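Local structure of DNA polymerase III subunit delta (Bacillus subtilis, 3ZH9) at residues N218-E221 with L222-I226; F259-I262 with L263-K266; Q271-G274 with Q275-A279; L311-M314 with D315-K319. The protein probably opens the beta sliding clamp as the delta subunit of the clamp loader, the complex that uses ATP to load the clamp onto primed DNA. All coordinates share one frame; numbering follows the deposited sequence.

All four contacts are local and lie in the helical C-terminal region of the chain. Contacts 1, 2 and 4 each follow a turn or more of one helix, and each has a buried side and a more open one. Contact 3 differs: it is the loop before helix 275-282 and its first turn, with half of its touching residues exposed. Helix 248-269, the site of contact 2, joins the others. Its Phe-259 packs on Ile-223 of contact 1 and Leu-311 of contact 4, and Thr-265 meets Ile-278 of contact 3. Polar chemistry varies with place. Contact 2 has a buried hydroxyl bonded within its own helix, while contact 4 carries a salt bridge on its flank.

Contact 1. Residues N218-E221 with L222-I226; sequences NIFE and LINKI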
loop_
_atom_site.group_PDB
_atom_site.type_symbol
_atom_site.label_atom_id
_atom_site.label_comp_id
_atom_site.label_asym_id
_atom_site.label_seq_id
_atom_site.Cartn_x
_atom_site.Cartn_y
_atom_site.Cartn_z
ATOM N N ASN A 218 0.557 3.626 17.288
ATOM C CA ASN A 218 0.289 3.788 18.718
ATOM C C ASN A 218 -0.631 2.683 19.242
ATOM O O ASN A 218 -0.356 2.084 20.287
ATOM C CB ASN A 218 -0.279 5.174 19.022
ATOM C CG ASN A 218 0.815 6.214 19.257
ATOM O OD1 ASN A 218 1.792 5.953 19.959
ATOM N ND2 ASN A 218 0.667 7.378 18.651
ATOM N N ILE A 219 -1.705 2.404 18.503
ATOM C CA ILE A 219 -2.617 1.303 18.848
ATOM C C ILE A 219 -1.858 -0.018 18.938
ATOM O O ILE A 219 -2.001 -0.764 19.909
ATOM C CB ILE A 219 -3.767 1.150 17.819
ATOM C CG1 ILE A 219 -4.642 2.405 17.780
ATOM C CG2 ILE A 219 -4.595 -0.113 18.099
ATOM C CD1 ILE A 219 -4.883 3.028 19.131
ATOM N N PHE A 220 -1.042 -0.311 17.928
ATOM C CA PHE A 220 -0.232 -1.525 17.969
ATOM C C PHE A 220 0.568 -1.594 19.270
ATOM O O PHE A 220 0.570 -2.611 19.973
ATOM C CB PHE A 220 0.722 -1.607 16.764
ATOM C CG PHE A 220 1.647 -2.796 16.813
ATOM C CD1 PHE A 220 1.184 -4.066 16.497
ATOM C CD2 PHE A 220 2.969 -2.650 17.197
ATOM C CE1 PHE A 220 2.026 -5.168 16.554
ATOM C CE2 PHE A 220 3.811 -3.743 17.257
ATOM C CZ PHE A 220 3.336 -5.008 16.938
ATOM N N GLU A 221 1.246 -0.504 19.587
ATOM C CA GLU A 221 2.136 -0.467 20.751
ATOM C C GLU A 221 1.354 -0.573 22.043
ATOM O O GLU A 221 1.787 -1.230 23.000
ATOM C CB GLU A 221 2.971 0.819 20.759
ATOM C CG GLU A 221 4.139 0.809 19.779
ATOM C CD GLU A 221 5.129 -0.322 20.046
ATOM O OE1 GLU A 221 5.093 -0.911 21.152
ATOM O OE2 GLU A 221 5.943 -0.621 19.142
ATOM N N LEU A 222 0.202 0.085 22.078
ATOM C CA LEU A 222 -0.647 0.013 23.250
ATOM C C LEU A 222 -0.968 -1.446 23.541
ATOM O O LEU A 222 -1.015 -1.860 24.691
ATOM C CB LEU A 222 -1.938 0.781 23.004
ATOM C CG LEU A 222 -3.040 0.595 24.044
ATOM C CD1 LEU A 222 -2.535 0.993 25.418
ATOM C CD2 LEU A 222 -4.256 1.425 23.641
ATOM N N ILE A 223 -1.185 -2.231 22.490
ATOM C CA ILE A 223 -1.550 -3.627 22.679
ATOM C C ILE A 223 -0.345 -4.443 23.121
ATOM O O ILE A 223 -0.477 -5.354 23.948
ATOM C CB ILE A 223 -2.228 -4.232 21.425
ATOM C CG1 ILE A 223 -3.630 -3.651 21.261
ATOM C CG2 ILE A 223 -2.329 -5.750 21.540
ATOM C CD1 ILE A 223 -4.194 -3.799 19.852
ATOM N N ASN A 224 0.835 -4.120 22.596
ATOM C CA ASN A 224 2.050 -4.781 23.088
ATOM C C ASN A 224 2.254 -4.563 24.576
ATOM O O ASN A 224 2.485 -5.506 25.329
ATOM C CB ASN A 224 3.288 -4.298 22.348
ATOM C CG ASN A 224 3.584 -5.123 21.131
ATOM O OD1 ASN A 224 3.087 -6.243 20.987
ATOM N ND2 ASN A 224 4.393 -4.576 20.238
ATOM N N LYS A 225 2.168 -3.307 24.991
ATOM C CA LYS A 225 2.392 -2.947 26.381
ATOM C C LYS A 225 1.405 -3.644 27.293
ATOM O O LYS A 225 1.770 -4.102 28.374
ATOM C CB LYS A 225 2.310 -1.437 26.551
ATOM C CG LYS A 225 3.401 -0.711 25.804
ATOM C CD LYS A 225 4.770 -1.264 26.191
ATOM C CE LYS A 225 5.849 -0.811 25.208
ATOM N NZ LYS A 225 7.192 -1.368 25.551
ATOM N N ILE A 226 0.157 -3.743 26.851
ATOM C CA ILE A 226 -0.868 -4.367 27.670
ATOM C C ILE A 226 -0.639 -5.863 27.847
ATOM O O ILE A 226 -0.597 -6.358 28.975
ATOM C CB ILE A 226 -2.279 -4.125 27.117
ATOM C CG1 ILE A 226 -2.751 -2.717 27.487
ATOM C CG2 ILE A 226 -3.244 -5.156 27.682
ATOM C CD1 ILE A 226 -4.009 -2.282 26.753
#
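Phe-220 and Asn-224 meet one turn apart on helix 215-227, in a local contact between side chains four residues apart. The amide nitrogen comes obliquely to the ring, with Asn-224 ND2 3.1 Å from Phe-220 CE2. The ring and amide planes stand 73° apart, so the two do not stack. The other end of the amide faces a different partner: Asn-224 OD1 is hydrogen-bonded to Gln-295 of helix 286-296. That bond is consistent with ND2, not OD1, lying near the ring. On another side of the helix, Ile-219 CG2 is anti to the backbone N (CG1 has chi1 -62°) and meets Ile-223 CD1 at 4.1 Å. This is the regular alpha-helical i to i+4 pattern, within the helical domain that forms the collar in related clamp loaders. Leu-222 N donates to Asn-218 O at 2.7 Å, and Asn-224 N to Phe-220 O at 3.0 Å. Lys-225 N to Glu-221 O is 2.9 Å long and almost straight, at 171°. Glu-221 OE1 and Lys-225 NZ stay 4.9 Å apart and make no salt bridge. OE1 instead lies 3.8 Å from Asn-224 ND2, without a hydrogen bond. Ile-219 and Ile-223 face helix 248-269, touching Leu-254 and Phe-259.

Contact 2. Residues F259-I262 with L263-K266; sequences FRLI and LQTK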
loop_
_atom_site.group_PDB
_atom_site.type_symbol
_atom_site.label_atom_id
_atom_site.label_comp_id
_atom_site.label_asym_id
_atom_site.label_seq_id
_atom_site.Cartn_x
_atom_site.Cartn_y
_atom_site.Cartn_z
ATOM N N PHE A 259 -7.548 -6.303 16.929
ATOM C CA PHE A 259 -7.870 -7.559 17.603
ATOM C C PHE A 259 -8.532 -8.537 16.656
ATOM O O PHE A 259 -8.244 -9.719 16.697
ATOM C CB PHE A 259 -8.702 -7.328 18.867
ATOM C CG PHE A 259 -7.859 -7.086 20.085
ATOM C CD1 PHE A 259 -7.046 -8.094 20.586
ATOM C CD2 PHE A 259 -7.851 -5.859 20.709
ATOM C CE1 PHE A 259 -6.235 -7.876 21.703
ATOM C CE2 PHE A 259 -7.053 -5.637 21.840
ATOM C CZ PHE A 259 -6.238 -6.651 22.326
ATOM N N ARG A 260 -9.400 -8.040 15.778
ATOM C CA ARG A 260 -9.957 -8.892 14.731
ATOM C C ARG A 260 -8.859 -9.443 13.832
ATOM O O ARG A 260 -8.874 -10.616 13.488
ATOM C CB ARG A 260 -11.024 -8.151 13.913
ATOM C CG ARG A 260 -12.362 -8.002 14.678
ATOM C CD ARG A 260 -13.507 -7.556 13.767
ATOM N NE ARG A 260 -13.208 -6.274 13.149
ATOM C CZ ARG A 260 -13.732 -5.123 13.544
ATOM N NH1 ARG A 260 -14.612 -5.102 14.541
ATOM N NH2 ARG A 260 -13.391 -4.000 12.932
ATOM N N LEU A 261 -7.905 -8.595 13.458
ATOM C CA LEU A 261 -6.766 -9.040 12.662
ATOM C C LEU A 261 -5.937 -10.117 13.360
ATOM O O LEU A 261 -5.500 -11.079 12.727
ATOM C CB LEU A 261 -5.863 -7.860 12.329
ATOM C CG LEU A 261 -4.665 -8.187 11.441
ATOM C CD1 LEU A 261 -5.072 -8.856 10.133
ATOM C CD2 LEU A 261 -3.847 -6.911 11.192
ATOM N N ILE A 262 -5.683 -9.937 14.655
ATOM C CA ILE A 262 -4.905 -10.930 15.396
ATOM C C ILE A 262 -5.622 -12.283 15.398
ATOM O O ILE A 262 -5.028 -13.325 15.118
ATOM C CB ILE A 262 -4.660 -10.459 16.850
ATOM C CG1 ILE A 262 -3.708 -9.260 16.844
ATOM C CG2 ILE A 262 -4.048 -11.573 17.687
ATOM C CD1 ILE A 262 -3.780 -8.453 18.111
ATOM N N LEU A 263 -6.917 -12.261 15.681
ATOM C CA LEU A 263 -7.698 -13.506 15.686
ATOM C C LEU A 263 -7.636 -14.212 14.319
ATOM O O LEU A 263 -7.372 -15.404 14.247
ATOM C CB LEU A 263 -9.156 -13.221 16.073
ATOM C CG LEU A 263 -10.035 -14.483 16.144
ATOM C CD1 LEU A 263 -9.768 -15.236 17.450
ATOM C CD2 LEU A 263 -11.471 -14.132 16.018
ATOM N N GLN A 264 -7.870 -13.472 13.234
ATOM C CA GLN A 264 -7.785 -14.051 11.883
ATOM C C GLN A 264 -6.399 -14.639 11.571
ATOM O O GLN A 264 -6.263 -15.755 11.063
ATOM C CB GLN A 264 -8.098 -12.982 10.845
ATOM C CG GLN A 264 -9.571 -12.601 10.761
ATOM C CD GLN A 264 -9.761 -11.344 9.944
ATOM O OE1 GLN A 264 -9.017 -10.376 10.097
ATOM N NE2 GLN A 264 -10.749 -11.353 9.071
ATOM N N THR A 265 -5.373 -13.850 11.848
ATOM C CA THR A 265 -4.009 -14.272 11.618
ATOM C C THR A 265 -3.674 -15.534 12.439
ATOM O O THR A 265 -3.089 -16.491 11.917
ATOM C CB THR A 265 -3.045 -13.116 11.943
ATOM O OG1 THR A 265 -3.286 -12.038 11.025
ATOM C CG2 THR A 265 -1.632 -13.566 11.778
ATOM N N LYS A 266 -4.059 -15.543 13.714
ATOM C CA LYS A 266 -3.805 -16.702 14.577
ATOM C C LYS A 266 -4.488 -17.949 14.016
ATOM O O LYS A 266 -3.909 -19.025 13.985
ATOM C CB LYS A 266 -4.290 -16.429 16.010
ATOM C CG LYS A 266 -3.913 -17.501 17.024
ATOM C CD LYS A 266 -4.569 -17.216 18.380
ATOM C CE LYS A 266 -4.046 -18.141 19.479
ATOM N NZ LYS A 266 -2.607 -17.926 19.808
#
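Thr-265 has chi1 -64°, with its hydroxyl opposite its own carbonyl carbon. This turns OG1 back along the helix to the carbonyl of Leu-261, one turn earlier. In Leu-261, CG lies opposite the backbone N (chi1 -177°), which brings its CD1 branch beside the same hydroxyl. Thr-265 OG1 donates to Leu-261 O at 3.0 Å. The hydroxyl sits above the carbonyl plane, 35° out of it. Thr-265 N donates to the same Leu-261 O at 2.9 Å, from the opposite face of that plane. One oxygen thus holds two donors of one residue. Leu-261 CD1 lies 3.8 Å from Thr-265 OG1, and the two side chains cross at a slant. The flanking turns are plain alpha helix: Gln-264 N bonds to Arg-260 O at 3.0 Å, and Lys-266 N to Ile-262 O at 2.8 Å. Lys-266 NZ leaves the helix and is hydrogen-bonded to the carbonyls of Ala-296 and Phe-299. Around Thr-265 stand Ile-278, Leu-282 and Met-293, so this face of helix 248-269 packs against helices 275-282 and 286-296. With a valine in its place, the second bond to Leu-261 O would probably be lost and a methyl would have to fit where the hydroxyl now lies. A threonine that bonds to its own helix in this way can sit buried among apolar neighbours, because its hydroxyl proton is already used.

Contact 3. Residues Q271-G274 with Q275-A279; sequences QGYG and QKQIA
Ile-278 N donates to Gly-274 O at 3.0 Å with a fairly straight N-H angle of 163°. This bond closes the first turn of helix 275-282, and Gly-274 is the N-cap residue. The side chain of Ile-278 folds back over the same place. Its CG1 is 3.4 Å from Gly-274 O and 3.9 Å from Tyr-273 CB, while CD1 reaches Tyr-273 O at 3.6 Å. Lys-276 bends at chi2 (-78°), and its CE lies 3.4 Å from Gly-274 CA; in this lysine conformation a side chain on Gly-274 would meet CE. Gln-277 OE1 comes to the edge of the Tyr-273 ring, 3.6 Å from CD1, with the amide and ring planes nearly perpendicular at 88°. Just before, Gly-272 is the C-prime residue of a Schellman motif that ends helix 248-269. The chain therefore passes from one helix end to the next start in a few residues. An alanine in place of the isoleucine is likely to open a gap beside Tyr-273 CB, Phe-268 and Val-289. The side chains add mainly van der Waals contact; the sure bond takes the Gly-274 carbonyl with a backbone amide, and Ile-278 carbons pack over it.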
loop_
_atom_site.group_PDB
_atom_site.type_symbol
_atom_site.label_atom_id
_atom_site.label_comp_id
_atom_site.label_asym_id
_atom_site.label_seq_id
_atom_site.Cartn_x
_atom_site.Cartn_y
_atom_site.Cartn_z
ATOM N N GLN A 271 -2.854 -23.234 11.116
ATOM C CA GLN A 271 -2.988 -24.245 10.075
ATOM C C GLN A 271 -1.772 -24.245 9.154
ATOM O O GLN A 271 -1.806 -24.815 8.066
ATOM C CB GLN A 271 -4.240 -23.990 9.257
ATOM C CG GLN A 271 -5.333 -23.386 10.065
ATOM C CD GLN A 271 -6.658 -23.455 9.368
ATOM O OE1 GLN A 271 -7.513 -24.263 9.730
ATOM N NE2 GLN A 271 -6.848 -22.607 8.364
ATOM N N GLY A 272 -0.704 -23.586 9.588
ATOM C CA GLY A 272 0.545 -23.589 8.849
ATOM C C GLY A 272 0.705 -22.528 7.770
ATOM O O GLY A 272 1.790 -22.392 7.204
ATOM N N TYR A 273 -0.357 -21.778 7.478
ATOM C CA TYR A 273 -0.267 -20.717 6.483
ATOM C C TYR A 273 0.752 -19.661 6.904
ATOM O O TYR A 273 0.897 -19.356 8.091
ATOM C CB TYR A 273 -1.628 -20.077 6.244
ATOM C CG TYR A 273 -2.657 -20.998 5.639
ATOM C CD1 TYR A 273 -2.502 -21.494 4.351
ATOM C CD2 TYR A 273 -3.794 -21.362 6.349
ATOM C CE1 TYR A 273 -3.451 -22.331 3.791
ATOM C CE2 TYR A 273 -4.749 -22.192 5.796
ATOM C CZ TYR A 273 -4.573 -22.677 4.521
ATOM O OH TYR A 273 -5.525 -23.509 3.981
ATOM N N GLY A 274 1.467 -19.106 5.929
ATOM C CA GLY A 274 2.502 -18.132 6.219
ATOM C C GLY A 274 2.080 -16.688 6.002
ATOM O O GLY A 274 1.049 -16.410 5.385
ATOM N N GLN A 275 2.893 -15.769 6.516
ATOM C CA GLN A 275 2.658 -14.334 6.408
ATOM C C GLN A 275 2.157 -13.999 4.991
ATOM O O GLN A 275 1.250 -13.176 4.804
ATOM C CB GLN A 275 3.970 -13.601 6.745
ATOM C CG GLN A 275 3.996 -12.086 6.485
ATOM C CD GLN A 275 5.405 -11.504 6.584
ATOM O OE1 GLN A 275 6.336 -12.181 7.022
ATOM N NE2 GLN A 275 5.564 -10.247 6.180
ATOM N N LYS A 276 2.742 -14.674 4.001
ATOM C CA LYS A 276 2.451 -14.444 2.585
ATOM C C LYS A 276 0.993 -14.729 2.180
ATOM O O LYS A 276 0.299 -13.858 1.626
ATOM C CB LYS A 276 3.416 -15.273 1.721
ATOM C CG LYS A 276 3.723 -16.676 2.285
ATOM C CD LYS A 276 4.729 -16.630 3.438
ATOM C CE LYS A 276 5.027 -18.016 3.988
ATOM N NZ LYS A 276 5.957 -17.919 5.160
ATOM N N GLN A 277 0.544 -15.951 2.458
ATOM C CA GLN A 277 -0.792 -16.390 2.085
ATOM C C GLN A 277 -1.878 -15.710 2.925
ATOM O O GLN A 277 -2.999 -15.492 2.458
ATOM C CB GLN A 277 -0.875 -17.906 2.229
ATOM C CG GLN A 277 0.476 -18.583 2.018
ATOM C CD GLN A 277 0.391 -20.091 2.090
ATOM O OE1 GLN A 277 -0.507 -20.705 1.508
ATOM N NE2 GLN A 277 1.333 -20.701 2.804
ATOM N N ILE A 278 -1.537 -15.372 4.162
ATOM C CA ILE A 278 -2.501 -14.752 5.056
ATOM C C ILE A 278 -2.786 -13.334 4.577
ATOM O O ILE A 278 -3.944 -12.904 4.524
ATOM C CB ILE A 278 -2.023 -14.785 6.534
ATOM C CG1 ILE A 278 -1.943 -16.236 7.023
ATOM C CG2 ILE A 278 -2.979 -13.980 7.433
ATOM C CD1 ILE A 278 -1.252 -16.423 8.396
ATOM N N ALA A 279 -1.732 -12.612 4.206
ATOM C CA ALA A 279 -1.904 -11.251 3.719
ATOM C C ALA A 279 -2.826 -11.249 2.502
ATOM O O ALA A 279 -3.727 -10.415 2.394
ATOM C CB ALA A 279 -0.555 -10.614 3.369
#

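Contact 4. Residues L311-M314 with D315-K319; sequences LAVM and DYEMK
Leu-311 and Asp-315 begin a run in which four carbonyls of 311-314 are each taken by an amide four residues on. Asp-315 N donates to Leu-311 O at 2.9 Å and Tyr-316 N to Ala-312 O at 3.1 Å. Glu-317 N bonds to Val-313 O at 2.9 Å. Met-318 N to Met-314 O is short, 2.8 Å, but bent, with an N-H angle of 138°. Further on, the carbonyl of Tyr-316 is hydrogen-bonded to the hydroxyl of Thr-320. The carboxylate of Asp-315 has its own mate: Lys-319 NZ lies 2.8 Å from Asp-315 OD1 in a salt bridge. The ammonium comes on the syn side, 20° out of the carboxylate plane. The backbone ties the same pair, Lys-319 N donating to Asp-315 O at 3.0 Å. The carboxylate of Glu-317 lies alongside Val-313, with its CD 3.7 Å from Val-313 CG1. On the buried side, Met-314 and Met-318 run side by side, and Met-314 SD touches Met-318 CE at 3.7 Å. Met-314 turns at its last torsion (chi3 -58°), while Met-318 stays extended. Met-314 also packs on Phe-332 and Met-252, and Met-318 on Leu-328. Such a sequence, with apolar side chains inward and an i to i+4 salt bridge on the flank, is typical of an amphipathic helix in a bundle. Here it is the last part of helix 301-319, packed against helices 248-269 and 325-338 of the C-terminal domain.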
loop_
_atom_site.group_PDB
_atom_site.type_symbol
_atom_site.label_atom_id
_atom_site.label_comp_id
_atom_site.label_asym_id
_atom_site.label_seq_id
_atom_site.Cartn_x
_atom_site.Cartn_y
_atom_site.Cartn_z
ATOM N N LEU A 311 -15.389 -5.496 22.907
ATOM C CA LEU A 311 -15.298 -4.298 22.076
ATOM C C LEU A 311 -16.569 -4.011 21.283
ATOM O O LEU A 311 -16.901 -2.854 21.066
ATOM C CB LEU A 311 -14.076 -4.331 21.161
ATOM C CG LEU A 311 -12.733 -4.177 21.887
ATOM C CD1 LEU A 311 -11.574 -4.700 21.021
ATOM C CD2 LEU A 311 -12.498 -2.724 22.311
ATOM N N ALA A 312 -17.281 -5.052 20.851
ATOM C CA ALA A 312 -18.544 -4.845 20.136
ATOM C C ALA A 312 -19.575 -4.260 21.085
ATOM O O ALA A 312 -20.346 -3.373 20.716
ATOM C CB ALA A 312 -19.064 -6.159 19.534
ATOM N N VAL A 313 -19.589 -4.760 22.315
ATOM C CA VAL A 313 -20.477 -4.214 23.325
ATOM C C VAL A 313 -20.146 -2.746 23.563
ATOM O O VAL A 313 -21.043 -1.907 23.618
ATOM C CB VAL A 313 -20.423 -4.995 24.662
ATOM C CG1 VAL A 313 -21.242 -4.256 25.731
ATOM C CG2 VAL A 313 -20.964 -6.414 24.482
ATOM N N MET A 314 -18.860 -2.428 23.684
ATOM C CA MET A 314 -18.465 -1.042 23.935
ATOM C C MET A 314 -18.881 -0.139 22.784
ATOM O O MET A 314 -19.304 1.004 22.988
ATOM C CB MET A 314 -16.961 -0.938 24.154
ATOM C CG MET A 314 -16.496 0.484 24.435
ATOM S SD MET A 314 -14.699 0.549 24.533
ATOM C CE MET A 314 -14.432 -0.620 25.860
ATOM N N ASP A 315 -18.747 -0.648 21.566
ATOM C CA ASP A 315 -19.141 0.117 20.393
ATOM C C ASP A 315 -20.614 0.496 20.491
ATOM O O ASP A 315 -21.002 1.612 20.169
ATOM C CB ASP A 315 -18.878 -0.678 19.110
ATOM C CG ASP A 315 -19.331 0.062 17.872
ATOM O OD1 ASP A 315 -18.620 0.992 17.439
ATOM O OD2 ASP A 315 -20.404 -0.279 17.334
ATOM N N TYR A 316 -21.433 -0.443 20.944
ATOM C CA TYR A 316 -22.861 -0.207 21.068
ATOM C C TYR A 316 -23.174 0.745 22.221
ATOM O O TYR A 316 -24.023 1.626 22.098
ATOM C CB TYR A 316 -23.597 -1.531 21.257
ATOM C CG TYR A 316 -25.057 -1.366 21.607
ATOM C CD1 TYR A 316 -25.990 -1.043 20.632
ATOM C CD2 TYR A 316 -25.502 -1.532 22.913
ATOM C CE1 TYR A 316 -27.326 -0.889 20.944
ATOM C CE2 TYR A 316 -26.835 -1.378 23.238
ATOM C CZ TYR A 316 -27.745 -1.057 22.250
ATOM O OH TYR A 316 -29.079 -0.903 22.565
ATOM N N GLU A 317 -22.486 0.568 23.343
ATOM C CA GLU A 317 -22.709 1.405 24.513
ATOM C C GLU A 317 -22.231 2.840 24.283
ATOM O O GLU A 317 -22.703 3.780 24.932
ATOM C CB GLU A 317 -22.038 0.793 25.744
ATOM C CG GLU A 317 -22.783 -0.408 26.309
ATOM C CD GLU A 317 -22.025 -1.103 27.427
ATOM O OE1 GLU A 317 -20.788 -0.932 27.505
ATOM O OE2 GLU A 317 -22.668 -1.823 28.224
ATOM N N MET A 318 -21.297 3.004 23.352
ATOM C CA MET A 318 -20.798 4.328 22.999
ATOM C C MET A 318 -21.710 5.021 21.981
ATOM O O MET A 318 -22.019 6.212 22.113
ATOM C CB MET A 318 -19.366 4.247 22.455
ATOM C CG MET A 318 -18.286 4.230 23.520
ATOM S SD MET A 318 -16.636 4.355 22.802
ATOM C CE MET A 318 -15.624 4.151 24.265
ATOM N N LYS A 319 -22.133 4.270 20.967
ATOM C CA LYS A 319 -22.953 4.817 19.893
ATOM C C LYS A 319 -24.356 5.188 20.378
ATOM O O LYS A 319 -24.942 6.179 19.933
ATOM C CB LYS A 319 -23.036 3.831 18.722
ATOM C CG LYS A 319 -21.884 3.924 17.719
ATOM C CD LYS A 319 -21.967 2.807 16.673
ATOM C CE LYS A 319 -21.029 3.056 15.498
ATOM N NZ LYS A 319 -19.594 3.112 15.906
#